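Local coordinates for protein dual oxidase maturation factor 1 (Homo sapiens, PDB 7D3F) that may be required for the maturation of the dual oxidase DUOX1 and its transport from the endoplasmic reticulum to the plasma membrane, at residues I99-L112 with L150-T162. Sequence-based numbering, arbitrary orientation.
Sequences IGLQVGLGGVNITL and LPDPVLYLAEKFT. With NAG (2-acetamido-2-deoxy-beta-D-glucopyranose), chain E.
Ile110 reaches from strand 107-112 into the flank of helix 152-160, where its side chain lies across that of Leu157. From CB the two branches part: Ile110 CG2, anti to the backbone N, rests 3.7 Å from Leu157 CD1, while CG1 passes 4.1 Å from Leu157 CB and carries the extended chain (chi2 168°) onward to the helix. At the tip, Ile110 CD1 lies 3.8 Å from Ala158 CB and beside the backbone, near Val154 O and Ala158 N, a carbonyl and an amide already hydrogen-bonded to each other in the helical turn. Strands 99-103 and 107-112 form a beta hairpin within the antiparallel sheet of the predicted extracellular region, and the short helix lies over one face of it, running nearly antiparallel to strand 107-112, with 156° between their directions. Leu157 also bridges the hairpin, its CD1 touching Ile99 CG2 on the first strand. Toward the helix start, Ile99 CD1 meets Pro153 CB at 3.6 Å, the two side chains set nearly perpendicular, and Leu112 and the N-cap residue Pro151 pass alongside in opposing directions, with Leu112 CD2 3.7 Å from Pro151 CG. Further along the chain, Phe161 turns its ring back to the hairpin: Leu101 CD2 abuts the ring edge, 3.5 Å from Phe161 CE2, whereas Val108 CG2 sits more loosely over one face. The sheet's other face carries an N-linked glycan, its first NAG joined to Asn109 ND2, which also hydrogen-bonds Asn127. On the helix side turned from the hairpin, Lys160 forms a salt bridge with an acidic side chain of another protein chain.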
loop_
_atom_site.group_PDB
_atom_site.type_symbol
_atom_site.label_atom_id
_atom_site.label_comp_id
_atom_site.label_asym_id
_atom_site.label_seq_id
_atom_site.Cartn_x
_atom_site.Cartn_y
_atom_site.Cartn_z
ATOM N N ILE B 99 23.587 30.663 1.399
ATOM C CA ILE B 99 22.997 29.638 2.247
ATOM C C ILE B 99 21.532 29.990 2.447
ATOM O O ILE B 99 21.205 31.106 2.873
ATOM C CB ILE B 99 23.734 29.527 3.591
ATOM C CG1 ILE B 99 25.244 29.502 3.353
ATOM C CG2 ILE B 99 23.290 28.281 4.337
ATOM C CD1 ILE B 99 26.064 29.430 4.615
ATOM N N GLY B 100 20.656 29.048 2.125
ATOM C CA GLY B 100 19.231 29.286 2.181
ATOM C C GLY B 100 18.509 28.185 2.927
ATOM O O GLY B 100 18.874 27.010 2.863
ATOM N N LEU B 101 17.467 28.591 3.639
ATOM C CA LEU B 101 16.607 27.696 4.395
ATOM C C LEU B 101 15.216 27.746 3.784
ATOM O O LEU B 101 14.690 28.835 3.524
ATOM C CB LEU B 101 16.562 28.106 5.869
ATOM C CG LEU B 101 16.165 27.060 6.906
ATOM C CD1 LEU B 101 17.221 25.971 6.989
ATOM C CD2 LEU B 101 15.970 27.729 8.254
ATOM N N GLN B 102 14.625 26.574 3.550
ATOM C CA GLN B 102 13.298 26.454 2.946
ATOM C C GLN B 102 12.509 25.460 3.792
ATOM O O GLN B 102 12.548 24.253 3.544
ATOM C CB GLN B 102 13.401 26.008 1.490
ATOM C CG GLN B 102 13.866 27.085 0.528
ATOM C CD GLN B 102 13.928 26.590 -0.905
ATOM O OE1 GLN B 102 14.474 25.522 -1.180
ATOM N NE2 GLN B 102 13.360 27.362 -1.823
ATOM N N VAL B 103 11.808 25.963 4.799
ATOM C CA VAL B 103 11.041 25.125 5.708
ATOM C C VAL B 103 9.655 24.908 5.117
ATOM O O VAL B 103 8.911 25.869 4.886
ATOM C CB VAL B 103 10.950 25.758 7.104
ATOM C CG1 VAL B 103 10.309 24.788 8.072
ATOM C CG2 VAL B 103 12.330 26.176 7.588
ATOM N N GLY B 104 9.316 23.644 4.864
ATOM C CA GLY B 104 8.013 23.264 4.379
ATOM C C GLY B 104 7.180 22.567 5.438
ATOM O O GLY B 104 7.480 22.595 6.633
ATOM N N LEU B 105 6.105 21.930 4.973
ATOM C CA LEU B 105 5.202 21.249 5.894
ATOM C C LEU B 105 5.805 19.948 6.407
ATOM O O LEU B 105 5.705 19.639 7.601
ATOM C CB LEU B 105 3.860 20.989 5.218
ATOM C CG LEU B 105 3.176 22.222 4.629
ATOM C CD1 LEU B 105 1.804 21.859 4.100
ATOM C CD2 LEU B 105 3.084 23.333 5.664
ATOM N N GLY B 106 6.431 19.174 5.527
ATOM C CA GLY B 106 6.963 17.877 5.879
ATOM C C GLY B 106 8.441 17.825 6.182
ATOM O O GLY B 106 8.956 16.746 6.490
ATOM N N GLY B 107 9.142 18.950 6.109
ATOM C CA GLY B 107 10.566 18.949 6.360
ATOM C C GLY B 107 11.178 20.280 5.977
ATOM O O GLY B 107 10.474 21.249 5.682
ATOM N N VAL B 108 12.508 20.304 5.988
ATOM C CA VAL B 108 13.277 21.504 5.685
ATOM C C VAL B 108 14.294 21.179 4.598
ATOM O O VAL B 108 14.966 20.141 4.656
ATOM C CB VAL B 108 13.972 22.068 6.942
ATOM C CG1 VAL B 108 14.818 21.000 7.627
ATOM C CG2 VAL B 108 14.813 23.283 6.591
ATOM N N ASN B 109 14.394 22.056 3.603
ATOM C CA ASN B 109 15.387 21.957 2.542
ATOM C C ASN B 109 16.455 23.017 2.775
ATOM O O ASN B 109 16.152 24.214 2.837
ATOM C CB ASN B 109 14.740 22.126 1.166
ATOM C CG ASN B 109 14.265 20.810 0.576
ATOM O OD1 ASN B 109 13.328 20.191 1.079
ATOM N ND2 ASN B 109 14.913 20.379 -0.503
ATOM N N ILE B 110 17.700 22.574 2.902
ATOM C CA ILE B 110 18.844 23.449 3.123
ATOM C C ILE B 110 19.622 23.530 1.820
ATOM O O ILE B 110 20.067 22.504 1.290
ATOM C CB ILE B 110 19.731 22.939 4.269
ATOM C CG1 ILE B 110 18.895 22.741 5.533
ATOM C CG2 ILE B 110 20.877 23.904 4.522
ATOM C CD1 ILE B 110 19.609 21.974 6.616
ATOM N N THR B 111 19.780 24.742 1.299
ATOM C CA THR B 111 20.478 24.974 0.045
ATOM C C THR B 111 21.791 25.695 0.314
ATOM O O THR B 111 21.841 26.648 1.095
ATOM C CB THR B 111 19.623 25.797 -0.923
ATOM O OG1 THR B 111 19.376 27.094 -0.366
ATOM C CG2 THR B 111 18.295 25.102 -1.183
ATOM N N LEU B 112 22.852 25.227 -0.334
ATOM C CA LEU B 112 24.179 25.830 -0.240
ATOM C C LEU B 112 24.699 25.961 -1.667
ATOM O O LEU B 112 25.152 24.976 -2.257
ATOM C CB LEU B 112 25.115 24.987 0.623
ATOM C CG LEU B 112 26.570 25.448 0.720
ATOM C CD1 LEU B 112 26.677 26.756 1.485
ATOM C CD2 LEU B 112 27.429 24.373 1.364
ATOM N N LEU B 150 28.262 15.855 5.034
ATOM C CA LEU B 150 27.731 17.034 4.371
ATOM C C LEU B 150 28.513 18.279 4.788
ATOM O O LEU B 150 29.135 18.305 5.852
ATOM C CB LEU B 150 26.247 17.201 4.696
ATOM C CG LEU B 150 25.312 16.218 3.992
ATOM C CD1 LEU B 150 23.859 16.561 4.270
ATOM C CD2 LEU B 150 25.589 16.210 2.498
ATOM N N PRO B 151 28.514 19.317 3.950
ATOM C CA PRO B 151 29.276 20.527 4.276
ATOM C C PRO B 151 28.793 21.177 5.564
ATOM O O PRO B 151 27.664 20.971 6.016
ATOM C CB PRO B 151 29.039 21.440 3.065
ATOM C CG PRO B 151 27.832 20.879 2.381
ATOM C CD PRO B 151 27.890 19.406 2.619
ATOM N N ASP B 152 29.685 21.969 6.162
ATOM C CA ASP B 152 29.430 22.518 7.493
ATOM C C ASP B 152 28.167 23.369 7.576
ATOM O O ASP B 152 27.412 23.206 8.550
ATOM C CB ASP B 152 30.657 23.303 7.971
ATOM C CG ASP B 152 31.913 22.454 8.013
ATOM O OD1 ASP B 152 32.894 22.807 7.325
ATOM O OD2 ASP B 152 31.914 21.426 8.724
ATOM N N PRO B 153 27.887 24.301 6.652
ATOM C CA PRO B 153 26.626 25.059 6.770
ATOM C C PRO B 153 25.386 24.181 6.744
ATOM O O PRO B 153 24.432 24.433 7.496
ATOM C CB PRO B 153 26.676 26.006 5.563
ATOM C CG PRO B 153 28.120 26.141 5.249
ATOM C CD PRO B 153 28.710 24.797 5.533
ATOM N N VAL B 154 25.379 23.146 5.902
ATOM C CA VAL B 154 24.224 22.257 5.820
ATOM C C VAL B 154 24.038 21.510 7.134
ATOM O O VAL B 154 22.923 21.405 7.657
ATOM C CB VAL B 154 24.376 21.286 4.634
ATOM C CG1 VAL B 154 23.217 20.303 4.602
ATOM C CG2 VAL B 154 24.462 22.060 3.327
ATOM N N LEU B 155 25.133 20.986 7.690
ATOM C CA LEU B 155 25.053 20.281 8.965
ATOM C C LEU B 155 24.605 21.212 10.083
ATOM O O LEU B 155 23.830 20.814 10.958
ATOM C CB LEU B 155 26.402 19.648 9.305
ATOM C CG LEU B 155 26.867 18.504 8.405
ATOM C CD1 LEU B 155 28.199 17.959 8.889
ATOM C CD2 LEU B 155 25.817 17.404 8.359
ATOM N N TYR B 156 25.089 22.454 10.072
ATOM C CA TYR B 156 24.699 23.423 11.092
ATOM C C TYR B 156 23.205 23.718 11.031
ATOM O O TYR B 156 22.503 23.667 12.050
ATOM C CB TYR B 156 25.525 24.699 10.916
ATOM C CG TYR B 156 24.999 25.915 11.644
ATOM C CD1 TYR B 156 24.279 26.893 10.968
ATOM C CD2 TYR B 156 25.241 26.096 12.998
ATOM C CE1 TYR B 156 23.803 28.010 11.624
ATOM C CE2 TYR B 156 24.768 27.211 13.662
ATOM C CZ TYR B 156 24.050 28.165 12.970
ATOM O OH TYR B 156 23.577 29.279 13.626
ATOM N N LEU B 157 22.694 24.012 9.833
ATOM C CA LEU B 157 21.271 24.307 9.702
ATOM C C LEU B 157 20.409 23.081 9.979
ATOM O O LEU B 157 19.277 23.221 10.458
ATOM C CB LEU B 157 20.973 24.876 8.315
ATOM C CG LEU B 157 21.346 26.348 8.124
ATOM C CD1 LEU B 157 20.922 26.840 6.751
ATOM C CD2 LEU B 157 20.721 27.202 9.217
ATOM N N ALA B 158 20.913 21.879 9.689
ATOM C CA ALA B 158 20.159 20.670 10.004
ATOM C C ALA B 158 20.123 20.415 11.505
ATOM O O ALA B 158 19.083 20.029 12.051
ATOM C CB ALA B 158 20.756 19.472 9.268
ATOM N N GLU B 159 21.252 20.622 12.188
ATOM C CA GLU B 159 21.296 20.454 13.635
ATOM C C GLU B 159 20.452 21.505 14.339
ATOM O O GLU B 159 19.970 21.269 15.453
ATOM C CB GLU B 159 22.744 20.513 14.121
ATOM C CG GLU B 159 22.986 19.909 15.497
ATOM C CD GLU B 159 23.004 20.947 16.599
ATOM O OE1 GLU B 159 22.077 20.947 17.437
ATOM O OE2 GLU B 159 23.945 21.768 16.626
ATOM N N LYS B 160 20.267 22.668 13.709
ATOM C CA LYS B 160 19.375 23.676 14.276
ATOM C C LYS B 160 17.942 23.167 14.392
ATOM O O LYS B 160 17.195 23.622 15.265
ATOM C CB LYS B 160 19.419 24.947 13.430
ATOM C CG LYS B 160 20.600 25.849 13.734
ATOM C CD LYS B 160 20.440 26.510 15.093
ATOM C CE LYS B 160 21.561 27.496 15.363
ATOM N NZ LYS B 160 21.305 28.313 16.581
ATOM N N PHE B 161 17.539 22.232 13.532
ATOM C CA PHE B 161 16.182 21.701 13.534
ATOM C C PHE B 161 16.080 20.320 14.171
ATOM O O PHE B 161 15.038 19.669 14.044
ATOM C CB PHE B 161 15.630 21.652 12.108
ATOM C CG PHE B 161 15.223 22.990 11.569
ATOM C CD1 PHE B 161 13.909 23.417 11.663
ATOM C CD2 PHE B 161 16.152 23.820 10.967
ATOM C CE1 PHE B 161 13.530 24.649 11.166
ATOM C CE2 PHE B 161 15.779 25.052 10.470
ATOM C CZ PHE B 161 14.466 25.468 10.569
ATOM N N THR B 162 17.130 19.852 14.840
ATOM C CA THR B 162 17.057 18.567 15.513
ATOM C C THR B 162 16.105 18.649 16.706
ATOM O O THR B 162 15.936 19.715 17.303
ATOM C CB THR B 162 18.439 18.118 15.980
ATOM O OG1 THR B 162 19.101 19.202 16.643
ATOM C CG2 THR B 162 19.277 17.656 14.796
HETATM C C1 NAG E . 14.573 19.144 -1.166
HETATM C C2 NAG E . 14.081 19.387 -2.594
HETATM C C3 NAG E . 13.804 18.058 -3.297
HETATM C C4 NAG E . 15.012 17.134 -3.206
HETATM C C5 NAG E . 15.443 16.985 -1.749
HETATM C C6 NAG E . 16.703 16.170 -1.567
HETATM C C7 NAG E . 12.809 21.381 -3.256
HETATM C C8 NAG E . 11.502 22.107 -3.148
HETATM N N2 NAG E . 12.890 20.221 -2.595
HETATM O O3 NAG E . 13.479 18.302 -4.661
HETATM O O4 NAG E . 14.670 15.859 -3.742
HETATM O O5 NAG E . 15.708 18.278 -1.189
HETATM O O6 NAG E . 17.814 16.783 -2.208
HETATM O O7 NAG E . 13.747 21.823 -3.911
#